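Local coordinates for protein putative fimbrial subunit (Corynebacterium diphtheriae, PDB 4HSQ) that probably forms the shaft of a pilus as the major pilin SpaD, of which this chain is domains D2 and D3, and probably serves in adhesion, at residues T9-D14 with F210-E215; D14-D19 with D203-T208; D48-F53 with R109-N114; V143-K148 with F246-I251; T242-T247 with V263-E268. All blocks are in the same frame, centred on the assembly; numbering follows the deposited sequence.

Interaction 1 (T9-D14 with F210-E215)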
# COMPACT_ATOMS: atom_id res chain seq x y z
N THR A 9 -7.74 11.02 -1.60
CA THR A 9 -8.25 9.72 -1.19
C THR A 9 -7.24 8.67 -1.63
O THR A 9 -6.42 8.92 -2.52
CB THR A 9 -9.66 9.44 -1.76
OG1 THR A 9 -9.62 9.59 -3.17
CG2 THR A 9 -10.75 10.36 -1.16
N VAL A 10 -7.30 7.50 -1.02
CA VAL A 10 -6.42 6.39 -1.36
C VAL A 10 -7.27 5.15 -1.47
O VAL A 10 -8.17 4.92 -0.66
CB VAL A 10 -5.25 6.19 -0.35
CG1 VAL A 10 -5.75 5.93 1.08
CG2 VAL A 10 -4.31 5.06 -0.81
N LYS A 11 -7.02 4.38 -2.53
CA LYS A 11 -7.67 3.10 -2.72
C LYS A 11 -6.56 2.07 -2.67
O LYS A 11 -5.81 1.94 -3.62
CB LYS A 11 -8.44 3.04 -4.05
CG LYS A 11 -9.31 1.79 -4.09
CD LYS A 11 -10.60 2.04 -3.27
CE LYS A 11 -11.47 0.81 -3.13
NZ LYS A 11 -10.74 -0.32 -2.47
N ASP A 12 -6.43 1.39 -1.53
CA ASP A 12 -5.33 0.45 -1.29
C ASP A 12 -5.79 -0.89 -0.68
O ASP A 12 -4.92 -1.73 -0.42
CB ASP A 12 -4.30 1.10 -0.34
CG ASP A 12 -4.86 1.53 1.03
OD1 ASP A 12 -5.76 0.86 1.56
OD2 ASP A 12 -4.37 2.53 1.57
N ALA A 13 -7.10 -1.09 -0.40
CA ALA A 13 -7.54 -2.34 0.26
C ALA A 13 -7.00 -3.59 -0.43
O ALA A 13 -7.04 -3.73 -1.66
CB ALA A 13 -9.06 -2.42 0.36
N ASP A 14 -6.41 -4.46 0.39
CA ASP A 14 -5.81 -5.76 0.06
C ASP A 14 -4.57 -5.66 -0.83
O ASP A 14 -4.05 -6.68 -1.24
CB ASP A 14 -6.85 -6.69 -0.60
CG ASP A 14 -8.10 -6.93 0.25
OD1 ASP A 14 -7.96 -7.27 1.45
OD2 ASP A 14 -9.20 -6.75 -0.28
N PHE A 210 -7.23 -1.19 8.80
CA PHE A 210 -7.25 0.16 8.26
C PHE A 210 -6.99 0.05 6.79
O PHE A 210 -6.00 -0.57 6.39
CB PHE A 210 -6.21 1.00 8.96
CG PHE A 210 -6.36 2.48 8.77
CD1 PHE A 210 -5.82 3.12 7.66
CD2 PHE A 210 -6.97 3.27 9.75
CE1 PHE A 210 -5.93 4.50 7.50
CE2 PHE A 210 -7.06 4.65 9.60
CZ PHE A 210 -6.53 5.25 8.48
N GLU A 211 -7.89 0.60 5.98
CA GLU A 211 -7.75 0.51 4.53
C GLU A 211 -8.51 1.62 3.85
O GLU A 211 -9.49 2.16 4.39
CB GLU A 211 -8.19 -0.87 3.99
CG GLU A 211 -9.69 -1.11 3.99
CD GLU A 211 -10.08 -2.57 4.00
OE1 GLU A 211 -9.20 -3.44 3.84
OE2 GLU A 211 -11.30 -2.84 4.15
N ASP A 212 -8.01 2.00 2.65
CA ASP A 212 -8.62 3.09 1.86
C ASP A 212 -8.71 4.41 2.67
O ASP A 212 -9.64 5.20 2.48
CB ASP A 212 -10.00 2.68 1.28
CG ASP A 212 -9.97 1.46 0.37
OD1 ASP A 212 -8.87 1.13 -0.17
OD2 ASP A 212 -11.05 0.85 0.17
N GLY A 213 -7.72 4.65 3.52
CA GLY A 213 -7.60 5.88 4.28
C GLY A 213 -8.44 5.99 5.54
O GLY A 213 -8.42 7.04 6.19
N LYS A 214 -9.11 4.92 5.95
CA LYS A 214 -9.91 5.00 7.17
C LYS A 214 -9.94 3.66 7.91
O LYS A 214 -9.59 2.62 7.33
CB LYS A 214 -11.34 5.50 6.84
CG LYS A 214 -12.17 4.49 6.05
CD LYS A 214 -13.42 5.08 5.40
CE LYS A 214 -14.24 3.99 4.72
NZ LYS A 214 -13.48 3.26 3.66
N GLU A 215 -10.38 3.67 9.18
CA GLU A 215 -10.53 2.43 9.96
C GLU A 215 -11.44 1.48 9.22
O GLU A 215 -12.41 1.92 8.62
CB GLU A 215 -11.14 2.73 11.35
CG GLU A 215 -10.32 3.72 12.17
CD GLU A 215 -9.15 3.14 12.95
OE1 GLU A 215 -9.12 1.91 13.17
OE2 GLU A 215 -8.28 3.94 13.37
O HOH W 1 -9.14 7.70 1.23
O HOH W 2 -5.33 3.08 3.95
O HOH W 3 -6.63 -4.19 3.10
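D212, at the head of a type I' beta turn from E211 to K214, pushes its carboxylate against the backbone where strand 7-11 gives out, the tight part of the contact. OD1 of D212 takes two backbone N-H groups: D12 N lies 2.8 Å from it, nearly along the C-O axis, and A13 N, also 2.8 Å from D212 OD1, comes from above the carboxylate plane. D212 N in return gives an almost straight bond (174°) to D12 OD1 at 2.7 Å. The two aspartate side chains pass each other pointing opposite ways, D12 OD1 and D212 OD1 3.6 Å apart, a proximity of like charges probably eased by the N-H donors, K11 and H206, whose NE2 also bonds to D12 OD1. V10 CG1 presses on the turn backbone, 3.4 Å from G213 N.

The exposed side is carried by a lysine tip and by waters. K11 folds alongside D212, and its NZ meets D212 OD2 from above the carboxylate at 2.9 Å in a salt bridge; its second contact, to OD1, is weak. Three waters bridge further polar atoms: V10 N to D212 O, D12 OD2 to G213 N, and D14 N to E211 OE1, whose charge is met by K221. The hairpin 210-215 lies against the end of edge strand 7-11, next to strand 20-28, while V10 packs on strand 142-155.

Interaction 2 (D14-D19 with D203-T208)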
# COMPACT_ATOMS: atom_id res chain seq x y z
N ASP A 14 -6.41 -4.46 0.39
CA ASP A 14 -5.81 -5.76 0.06
C ASP A 14 -4.57 -5.66 -0.83
O ASP A 14 -4.05 -6.68 -1.24
CB ASP A 14 -6.85 -6.69 -0.60
CG ASP A 14 -8.10 -6.93 0.25
OD1 ASP A 14 -7.96 -7.27 1.45
OD2 ASP A 14 -9.20 -6.75 -0.28
N GLN A 15 -4.05 -4.47 -1.07
CA GLN A 15 -2.87 -4.35 -1.93
C GLN A 15 -1.65 -4.43 -1.05
O GLN A 15 -1.45 -3.59 -0.17
CB GLN A 15 -2.93 -3.04 -2.75
CG GLN A 15 -4.20 -2.92 -3.65
CD GLN A 15 -4.50 -4.23 -4.37
OE1 GLN A 15 -3.69 -4.76 -5.11
NE2 GLN A 15 -5.63 -4.85 -4.07
N ASN A 16 -0.82 -5.46 -1.27
CA ASN A 16 0.36 -5.66 -0.44
C ASN A 16 1.58 -4.94 -1.05
O ASN A 16 1.44 -4.11 -1.95
CB ASN A 16 0.56 -7.18 -0.27
CG ASN A 16 -0.63 -7.79 0.46
OD1 ASN A 16 -1.10 -7.29 1.50
ND2 ASN A 16 -1.18 -8.85 -0.05
N ILE A 17 2.78 -5.19 -0.51
CA ILE A 17 3.97 -4.54 -1.08
C ILE A 17 4.11 -4.97 -2.56
O ILE A 17 3.91 -6.15 -2.87
CB ILE A 17 5.22 -4.89 -0.24
CG1 ILE A 17 5.20 -4.22 1.16
CG2 ILE A 17 6.55 -4.69 -0.99
CD1 ILE A 17 4.92 -2.82 1.24
N GLN A 18 4.40 -4.00 -3.44
CA GLN A 18 4.62 -4.15 -4.89
C GLN A 18 3.29 -4.41 -5.66
O GLN A 18 3.32 -4.64 -6.87
CB GLN A 18 5.71 -5.19 -5.20
CG GLN A 18 7.13 -4.67 -4.83
CD GLN A 18 7.60 -3.51 -5.71
OE1 GLN A 18 6.91 -3.07 -6.62
NE2 GLN A 18 8.81 -3.02 -5.50
N ASP A 19 2.15 -4.32 -4.97
CA ASP A 19 0.84 -4.36 -5.60
C ASP A 19 0.46 -2.93 -5.94
O ASP A 19 0.58 -2.04 -5.08
CB ASP A 19 -0.22 -5.00 -4.72
CG ASP A 19 -0.06 -6.50 -4.53
OD1 ASP A 19 0.46 -7.17 -5.46
OD2 ASP A 19 -0.51 -7.02 -3.49
N ASP A 203 8.08 -9.11 3.38
CA ASP A 203 8.06 -7.65 3.36
C ASP A 203 7.26 -7.22 2.10
O ASP A 203 7.80 -7.20 0.99
CB ASP A 203 9.51 -7.09 3.38
CG ASP A 203 9.60 -5.57 3.45
OD1 ASP A 203 8.56 -4.90 3.32
OD2 ASP A 203 10.70 -5.06 3.68
N GLY A 204 5.95 -7.03 2.23
CA GLY A 204 5.16 -6.94 3.45
C GLY A 204 3.71 -6.97 3.08
O GLY A 204 3.38 -7.03 1.89
N LEU A 205 2.83 -6.91 4.08
CA LEU A 205 1.41 -7.06 3.83
C LEU A 205 0.62 -5.88 4.30
O LEU A 205 0.99 -5.23 5.27
CB LEU A 205 0.90 -8.33 4.56
CG LEU A 205 1.64 -9.64 4.29
CD1 LEU A 205 1.12 -10.76 5.21
CD2 LEU A 205 1.52 -10.03 2.80
N HIS A 206 -0.52 -5.64 3.64
CA HIS A 206 -1.45 -4.58 4.04
C HIS A 206 -2.09 -4.97 5.37
O HIS A 206 -2.52 -6.12 5.54
CB HIS A 206 -2.54 -4.45 2.97
CG HIS A 206 -3.32 -3.18 3.01
ND1 HIS A 206 -4.10 -2.83 4.10
CD2 HIS A 206 -3.49 -2.25 2.04
CE1 HIS A 206 -4.71 -1.71 3.77
NE2 HIS A 206 -4.39 -1.32 2.54
N VAL A 207 -2.13 -4.03 6.31
CA VAL A 207 -2.79 -4.30 7.60
C VAL A 207 -4.28 -4.54 7.36
O VAL A 207 -4.87 -3.99 6.41
CB VAL A 207 -2.58 -3.20 8.66
CG1 VAL A 207 -1.09 -2.88 8.84
CG2 VAL A 207 -3.40 -1.92 8.33
N THR A 208 -4.90 -5.34 8.24
CA THR A 208 -6.33 -5.67 8.07
C THR A 208 -7.30 -4.66 8.69
O THR A 208 -8.47 -4.68 8.33
CB THR A 208 -6.60 -7.04 8.69
OG1 THR A 208 -6.29 -7.00 10.10
CG2 THR A 208 -5.79 -8.15 8.02
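Two hydrogen bonds tie the loop 14-19 to the end of strand 199-206, the chains running roughly antiparallel. H206 N points straight (176°) at N16 OD1, 2.8 Å away, and meets it in the carbonyl plane on a lone pair. One residue along the loop, I17 N bonds to G204 O at 3.1 Å, but from above that carbonyl plane. The amide of N16 stands in for a backbone carbonyl, its CG anti to the carbonyl carbon (chi1 -62°) and alongside L205.

Bonds inside each segment set these groups in place. N16 to D19 form a type II beta turn, and D19 OD2 takes N16 N on its anti lone pair at 2.7 Å. The H206 ring is held by ND1 donating to V207 O, in the ring plane, and by NE2 bonding to D12 OD1, which would suit a protonated ring. Loop and strand fall in the Sgo0707 N2-like and prealbumin-like regions, consistent with a contact at the junction of the two domains.

Packing is close around G204, which follows a cis peptide bond. I17 lays CG1 over the strand, 3.1 Å from G204 N, a buried nitrogen with no polar partner in the model; CG2 of I17 sits against D203 O. At the other end the H206 ring turns its edge to Q15 O, with CD2 3.3 Å from that oxygen, while D14 N lies over one ring face.

Interaction 3 (D48-F53 with R109-N114)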
# COMPACT_ATOMS: atom_id res chain seq x y z
N ASP A 48 6.07 9.66 -0.76
CA ASP A 48 6.94 8.99 0.21
C ASP A 48 7.99 8.20 -0.58
O ASP A 48 7.68 7.62 -1.64
CB ASP A 48 6.11 8.07 1.13
CG ASP A 48 6.93 7.37 2.20
OD1 ASP A 48 6.81 7.75 3.38
OD2 ASP A 48 7.70 6.46 1.84
N LYS A 49 9.24 8.23 -0.10
CA LYS A 49 10.39 7.61 -0.77
C LYS A 49 10.23 6.09 -0.97
O LYS A 49 10.86 5.53 -1.86
CB LYS A 49 11.69 7.92 -0.03
CG LYS A 49 12.10 9.42 -0.06
CD LYS A 49 12.40 10.02 -1.45
CE LYS A 49 13.85 9.89 -1.86
NZ LYS A 49 14.10 10.47 -3.21
N ARG A 50 9.33 5.44 -0.22
CA ARG A 50 9.06 4.00 -0.37
C ARG A 50 8.12 3.74 -1.56
O ARG A 50 7.86 2.60 -1.90
CB ARG A 50 8.47 3.44 0.94
CG ARG A 50 9.51 3.48 2.07
CD ARG A 50 8.84 3.21 3.42
NE ARG A 50 7.99 4.34 3.81
CZ ARG A 50 7.33 4.42 4.95
NH1 ARG A 50 7.37 3.42 5.82
NH2 ARG A 50 6.56 5.48 5.22
N LEU A 51 7.59 4.80 -2.19
CA LEU A 51 6.70 4.58 -3.33
C LEU A 51 7.42 4.70 -4.62
O LEU A 51 8.29 5.55 -4.74
CB LEU A 51 5.55 5.58 -3.33
CG LEU A 51 4.58 5.55 -2.13
CD1 LEU A 51 3.58 6.69 -2.24
CD2 LEU A 51 3.90 4.16 -2.02
N ASP A 52 7.02 3.87 -5.61
CA ASP A 52 7.44 3.96 -7.00
C ASP A 52 6.24 4.39 -7.77
O ASP A 52 5.27 3.62 -7.88
CB ASP A 52 7.92 2.60 -7.56
CG ASP A 52 9.29 2.17 -7.11
OD1 ASP A 52 10.15 3.05 -6.88
OD2 ASP A 52 9.54 0.94 -7.07
N PHE A 53 6.28 5.61 -8.31
CA PHE A 53 5.20 6.10 -9.16
C PHE A 53 5.10 5.20 -10.40
O PHE A 53 6.13 4.87 -10.98
CB PHE A 53 5.49 7.57 -9.56
CG PHE A 53 4.59 8.09 -10.65
CD1 PHE A 53 3.27 8.43 -10.38
CD2 PHE A 53 5.07 8.23 -11.95
CE1 PHE A 53 2.43 8.89 -11.41
CE2 PHE A 53 4.23 8.72 -12.97
CZ PHE A 53 2.92 9.05 -12.69
N ARG A 109 4.10 0.34 -3.37
CA ARG A 109 4.94 0.51 -2.19
C ARG A 109 6.04 -0.54 -2.27
O ARG A 109 5.73 -1.73 -2.31
CB ARG A 109 4.12 0.41 -0.91
CG ARG A 109 4.96 0.69 0.33
CD ARG A 109 4.07 0.57 1.53
NE ARG A 109 4.79 0.74 2.79
CZ ARG A 109 4.20 1.09 3.92
NH1 ARG A 109 2.89 1.32 3.94
NH2 ARG A 109 4.91 1.24 5.03
N LYS A 110 7.32 -0.12 -2.30
CA LYS A 110 8.44 -1.04 -2.51
C LYS A 110 8.77 -1.88 -1.30
O LYS A 110 9.39 -2.94 -1.43
CB LYS A 110 9.75 -0.27 -2.85
CG LYS A 110 9.71 0.64 -4.03
CD LYS A 110 11.07 1.32 -4.19
CE LYS A 110 11.08 2.72 -3.64
NZ LYS A 110 12.41 3.37 -3.82
N GLU A 111 8.48 -1.34 -0.12
CA GLU A 111 8.81 -2.00 1.14
C GLU A 111 8.07 -1.39 2.28
O GLU A 111 7.56 -0.28 2.16
CB GLU A 111 10.34 -1.82 1.42
CG GLU A 111 10.77 -0.37 1.57
CD GLU A 111 12.22 -0.16 1.97
OE1 GLU A 111 12.81 -1.05 2.62
OE2 GLU A 111 12.74 0.93 1.67
N VAL A 112 8.04 -2.09 3.41
CA VAL A 112 7.45 -1.54 4.62
C VAL A 112 8.32 -0.37 5.10
O VAL A 112 7.80 0.70 5.40
CB VAL A 112 7.31 -2.66 5.69
CG1 VAL A 112 7.01 -2.10 7.08
CG2 VAL A 112 6.26 -3.68 5.26
N GLY A 113 9.62 -0.56 5.15
CA GLY A 113 10.49 0.50 5.65
C GLY A 113 10.45 0.62 7.17
O GLY A 113 10.18 -0.36 7.88
N ASN A 114 10.69 1.83 7.69
CA ASN A 114 10.86 2.02 9.14
C ASN A 114 9.60 2.37 9.92
O ASN A 114 9.65 2.43 11.15
CB ASN A 114 11.98 3.03 9.40
CG ASN A 114 13.35 2.48 9.05
OD1 ASN A 114 13.60 1.26 9.02
ND2 ASN A 114 14.30 3.36 8.80
O HOH W 4 10.94 5.61 -5.15
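V112 O is gripped by two arginines: R50 NH1 reaches it at 2.8 Å nearly along the C=O axis, and R109 NH2 lies in the carbonyl plane on a lone pair. The guanidiniums come close, R50 NH1 3.4 Å from R109 NH2 with planes 64° apart, and their shared acceptor should ease the repulsion. K110 N adds a straight bond to R50 O at 2.8 Å. R50 CD packs on G113 CA, with no side chain to block it.

Behind R50, D48 is held side-on, R50 NE bonding to OD2 and NH2 to OD1; OD2 also accepts from R50 N, two residues on, making an Asx turn. R109, extended from CG to NE, donates NE to E111 O. K110 crosses D52: its NZ makes a long salt bridge to D52 OD1 (3.8 Å), a weak hydrogen bond to K49 O and one to water.

L51 and R109 form an antiparallel non-hydrogen-bonded pair where strands 51-61 and 100-109 adjoin; both pack on L118 of strand 117-127, L51 also on strand 20-28.

Interaction 4 (V143-K148 with F246-I251). With CA (calcium ion), chain B.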
# COMPACT_ATOMS: atom_id res chain seq x y z
N VAL A 143 -3.42 7.93 4.89
CA VAL A 143 -2.39 7.03 5.38
C VAL A 143 -2.69 5.62 4.90
O VAL A 143 -3.85 5.21 4.88
CB VAL A 143 -2.27 7.11 6.94
CG1 VAL A 143 -1.03 6.37 7.43
CG2 VAL A 143 -2.24 8.56 7.44
N THR A 144 -1.63 4.89 4.59
CA THR A 144 -1.66 3.47 4.17
C THR A 144 -0.70 2.73 5.07
O THR A 144 0.45 3.15 5.20
CB THR A 144 -1.24 3.36 2.70
OG1 THR A 144 -2.14 4.15 1.91
CG2 THR A 144 -1.24 1.91 2.21
N TYR A 145 -1.12 1.59 5.63
CA TYR A 145 -0.27 0.83 6.54
C TYR A 145 0.07 -0.55 6.02
O TYR A 145 -0.82 -1.30 5.60
CB TYR A 145 -0.96 0.64 7.90
CG TYR A 145 -1.27 1.89 8.67
CD1 TYR A 145 -0.40 2.36 9.66
CD2 TYR A 145 -2.43 2.62 8.42
CE1 TYR A 145 -0.72 3.49 10.43
CE2 TYR A 145 -2.76 3.74 9.19
CZ TYR A 145 -1.90 4.18 10.18
OH TYR A 145 -2.22 5.29 10.91
N HIS A 146 1.34 -0.90 6.12
CA HIS A 146 1.85 -2.23 5.76
C HIS A 146 2.78 -2.68 6.83
O HIS A 146 3.47 -1.84 7.40
CB HIS A 146 2.58 -2.24 4.40
CG HIS A 146 1.68 -2.09 3.21
ND1 HIS A 146 1.23 -0.84 2.80
CD2 HIS A 146 1.19 -3.03 2.35
CE1 HIS A 146 0.48 -1.06 1.73
NE2 HIS A 146 0.43 -2.37 1.43
N GLY A 147 2.89 -3.98 7.03
CA GLY A 147 3.82 -4.50 8.03
C GLY A 147 4.54 -5.72 7.51
O GLY A 147 4.15 -6.30 6.49
N LYS A 148 5.60 -6.08 8.19
CA LYS A 148 6.34 -7.30 7.83
C LYS A 148 5.80 -8.49 8.59
O LYS A 148 5.39 -8.36 9.74
CB LYS A 148 7.82 -7.13 8.13
CG LYS A 148 8.44 -6.05 7.27
CD LYS A 148 9.97 -6.17 7.31
CE LYS A 148 10.64 -4.89 7.71
NZ LYS A 148 12.09 -5.10 7.95
N PHE A 246 -3.36 -9.56 11.62
CA PHE A 246 -2.38 -8.61 11.11
C PHE A 246 -2.86 -7.15 11.17
O PHE A 246 -2.98 -6.45 10.18
CB PHE A 246 -2.00 -9.04 9.69
CG PHE A 246 -0.63 -8.59 9.26
CD1 PHE A 246 0.52 -9.14 9.84
CD2 PHE A 246 -0.48 -7.61 8.29
CE1 PHE A 246 1.79 -8.72 9.43
CE2 PHE A 246 0.79 -7.18 7.91
CZ PHE A 246 1.91 -7.76 8.45
N THR A 247 -3.04 -6.67 12.40
CA THR A 247 -3.50 -5.31 12.68
C THR A 247 -2.34 -4.41 13.09
O THR A 247 -1.31 -4.90 13.57
CB THR A 247 -4.57 -5.32 13.78
OG1 THR A 247 -3.94 -5.70 15.01
CG2 THR A 247 -5.75 -6.25 13.44
N ARG A 248 -2.51 -3.11 12.92
CA ARG A 248 -1.51 -2.12 13.36
C ARG A 248 -1.06 -2.36 14.81
O ARG A 248 0.14 -2.36 15.10
CB ARG A 248 -2.10 -0.70 13.25
CG ARG A 248 -2.25 -0.20 11.80
CD ARG A 248 -2.96 1.14 11.76
NE ARG A 248 -4.32 1.08 12.28
CZ ARG A 248 -5.04 2.15 12.61
NH1 ARG A 248 -4.54 3.37 12.44
NH2 ARG A 248 -6.25 2.01 13.12
N ALA A 249 -2.03 -2.55 15.74
CA ALA A 249 -1.75 -2.75 17.16
C ALA A 249 -0.97 -4.04 17.41
O ALA A 249 0.02 -4.01 18.18
CB ALA A 249 -3.04 -2.76 17.96
N LYS A 250 -1.34 -5.14 16.73
CA LYS A 250 -0.60 -6.41 16.90
C LYS A 250 0.84 -6.33 16.35
O LYS A 250 1.77 -6.81 16.98
CB LYS A 250 -1.32 -7.60 16.24
CG LYS A 250 -2.57 -8.06 17.02
CD LYS A 250 -2.23 -8.99 18.20
CE LYS A 250 -3.47 -9.42 18.96
NZ LYS A 250 -4.32 -10.35 18.18
N ILE A 251 1.01 -5.66 15.23
CA ILE A 251 2.33 -5.51 14.58
C ILE A 251 3.24 -4.64 15.46
O ILE A 251 4.42 -4.96 15.63
CB ILE A 251 2.15 -4.89 13.18
CG1 ILE A 251 1.40 -5.85 12.24
CG2 ILE A 251 3.51 -4.43 12.58
CD1 ILE A 251 0.83 -5.18 10.98
CA CA B . 6.05 -6.39 16.33
O HOH W 5 4.15 -7.91 16.78
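Six oxygens hold the calcium ion, one of them I251 O at 2.3 Å. The others are the backbone oxygens of E253, D261 and T264, OD1 of D260, and a water 2.5 Å from the ion that also donates to K250 O. The carbonyl of I251 belongs to the short helix 248-252, which T247 caps at its N-terminus: its OG1 accepts from K250 N at 3.2 Å.

The helix and the chain leading into it pack on strand 142-155 at two places. R248 CD sits squarely over the Y145 ring, 3.3 Å from its centroid, and V143 CG1 covers the opposite face. With the chain bent at chi3 (-63°), the guanidinium is turned 64° from the ring plane and is not stacked: CZ of R248 makes an off-centre cation-pi contact, 4.8 Å from the Y145 centroid and 27° off the ring normal. Salt bridges to E215 and D209 hold the charged end. Farther along, F246 offers its edge to two strand carbonyls, with CZ 3.3 Å from G147 O and CE1 near K148 O, while I251 CD1 covers one ring face. G147, without a side chain, lets I251 CD1 and the F246 ring close in.

The contact is largely CH-pi and ring packing, with a cation-pi contribution, and the aromatic edge of F246, with its partial positive charge, is suited to facing carbonyl oxygens.

Interaction 5 (T242-T247 with V263-E268). With CA (calcium ion), chain B.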
# COMPACT_ATOMS: atom_id res chain seq x y z
N THR A 242 -2.22 -21.61 9.87
CA THR A 242 -2.08 -20.70 11.01
C THR A 242 -2.69 -19.36 10.62
O THR A 242 -2.26 -18.77 9.64
CB THR A 242 -0.58 -20.52 11.35
OG1 THR A 242 0.00 -21.76 11.70
CG2 THR A 242 -0.33 -19.48 12.46
N GLU A 243 -3.65 -18.86 11.41
CA GLU A 243 -4.23 -17.57 11.07
C GLU A 243 -3.44 -16.48 11.76
O GLU A 243 -2.91 -16.68 12.85
CB GLU A 243 -5.75 -17.50 11.41
CG GLU A 243 -6.07 -17.58 12.88
CD GLU A 243 -7.55 -17.46 13.19
OE1 GLU A 243 -8.36 -17.81 12.31
OE2 GLU A 243 -7.90 -17.09 14.34
N ILE A 244 -3.35 -15.33 11.13
CA ILE A 244 -2.61 -14.18 11.64
C ILE A 244 -3.55 -12.98 11.77
O ILE A 244 -4.16 -12.59 10.77
CB ILE A 244 -1.44 -13.86 10.65
CG1 ILE A 244 -0.48 -15.06 10.46
CG2 ILE A 244 -0.68 -12.59 11.04
CD1 ILE A 244 0.29 -15.47 11.67
N GLU A 245 -3.59 -12.36 12.96
CA GLU A 245 -4.35 -11.10 13.21
C GLU A 245 -3.38 -9.97 12.88
O GLU A 245 -2.59 -9.54 13.73
CB GLU A 245 -4.85 -11.00 14.67
CG GLU A 245 -5.68 -12.18 15.15
CD GLU A 245 -6.69 -11.90 16.25
OE1 GLU A 245 -7.46 -12.83 16.60
OE2 GLU A 245 -6.74 -10.75 16.76
N PHE A 246 -3.36 -9.56 11.62
CA PHE A 246 -2.38 -8.61 11.11
C PHE A 246 -2.86 -7.15 11.17
O PHE A 246 -2.98 -6.45 10.18
CB PHE A 246 -2.00 -9.04 9.69
CG PHE A 246 -0.63 -8.59 9.26
CD1 PHE A 246 0.52 -9.14 9.84
CD2 PHE A 246 -0.48 -7.61 8.29
CE1 PHE A 246 1.79 -8.72 9.43
CE2 PHE A 246 0.79 -7.18 7.91
CZ PHE A 246 1.91 -7.76 8.45
N THR A 247 -3.04 -6.67 12.40
CA THR A 247 -3.50 -5.31 12.68
C THR A 247 -2.34 -4.41 13.09
O THR A 247 -1.31 -4.90 13.57
CB THR A 247 -4.57 -5.32 13.78
OG1 THR A 247 -3.94 -5.70 15.01
CG2 THR A 247 -5.75 -6.25 13.44
N VAL A 263 7.44 -2.89 13.37
CA VAL A 263 6.92 -2.94 11.98
C VAL A 263 6.76 -4.41 11.52
O VAL A 263 6.40 -4.67 10.36
CB VAL A 263 7.79 -2.12 10.96
CG1 VAL A 263 7.88 -0.66 11.35
CG2 VAL A 263 9.20 -2.72 10.78
N THR A 264 7.06 -5.36 12.42
CA THR A 264 7.04 -6.80 12.14
C THR A 264 6.19 -7.56 13.13
O THR A 264 6.30 -7.38 14.34
CB THR A 264 8.49 -7.38 12.18
OG1 THR A 264 9.36 -6.52 11.43
CG2 THR A 264 8.58 -8.82 11.64
N LEU A 265 5.39 -8.46 12.60
CA LEU A 265 4.65 -9.41 13.40
C LEU A 265 5.42 -10.70 13.27
O LEU A 265 5.75 -11.07 12.15
CB LEU A 265 3.22 -9.55 12.92
CG LEU A 265 2.29 -10.34 13.84
CD1 LEU A 265 0.91 -9.71 13.86
CD2 LEU A 265 2.16 -11.78 13.38
N VAL A 266 5.73 -11.35 14.38
CA VAL A 266 6.47 -12.61 14.39
C VAL A 266 5.50 -13.73 14.74
O VAL A 266 4.81 -13.68 15.76
CB VAL A 266 7.71 -12.61 15.36
CG1 VAL A 266 8.42 -13.97 15.36
CG2 VAL A 266 8.69 -11.51 15.02
N SER A 267 5.45 -14.73 13.88
CA SER A 267 4.61 -15.92 14.04
C SER A 267 5.49 -17.15 14.27
O SER A 267 6.24 -17.49 13.36
CB SER A 267 3.77 -16.12 12.77
OG SER A 267 2.93 -17.26 12.89
N GLU A 268 5.41 -17.80 15.45
CA GLU A 268 6.19 -19.04 15.74
C GLU A 268 5.34 -20.22 15.44
O GLU A 268 4.21 -20.28 15.93
CB GLU A 268 6.67 -19.12 17.20
CG GLU A 268 7.75 -18.14 17.58
CD GLU A 268 8.52 -18.45 18.84
OE1 GLU A 268 8.00 -19.20 19.70
OE2 GLU A 268 9.64 -17.93 18.98
CA CA B . 6.05 -6.39 16.33
O HOH W 5 4.15 -7.91 16.78
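Beside the calcium site of the prealbumin-like domain, strands 241-244 and 264-271 face each other across the interior, their short axes 9.4 Å apart at 164°, nearly antiparallel. At that spacing side chains do the joining. L265 is the centre of it: CG anti to the backbone N (chi1 -170°) turns its branches inward, where CD2 meets CG2 of I244 at 3.8 Å and CD1 lies 3.5 Å from E245 O. Its CB touches F246 CE1, 3.9 Å away; F246 is the middle of an inverse gamma turn as the chain leaves the strand. Farther on, I244 CD1 packs on S267, 3.4 Å from its OG, and T242 CG2 approaches the same hydroxyl more loosely.

One residue before L265, the carbonyl of T264 binds the calcium at 2.2 Å, while the T264 side chain points away from 242-247 and touches K148 and K150. The contact itself is mostly apolar: the strands meet here by side-chain packing, with no hydrogen bond between the two segments.

How the interactions relate
Interactions 1, 2 and 4 meet around the junction of the two domains. D12 links them: its OD1 lies 2.8 Å from H206 NE2 of interaction 2, its OD2 2.8 Å from T144 OG1 of interaction 4. E215 OE2 and R248 NH2, a salt bridge of 2.8 Å, tie the hairpin of interaction 1 to the short helix. Interaction 3 joins interaction 2 through V112 N, 2.9 Å from D203 OD1. Strand 142-155 pairs with strand 199-206 through L205 N and G147 O, and with the strand of interaction 5 through K148 N and V263 O, 2.7 Å apart. Interactions 4 and 5, centres about 10 Å apart, share F246, T247 and the calcium ion; interaction 1 lies about 20 Å from interaction 5, centre to centre.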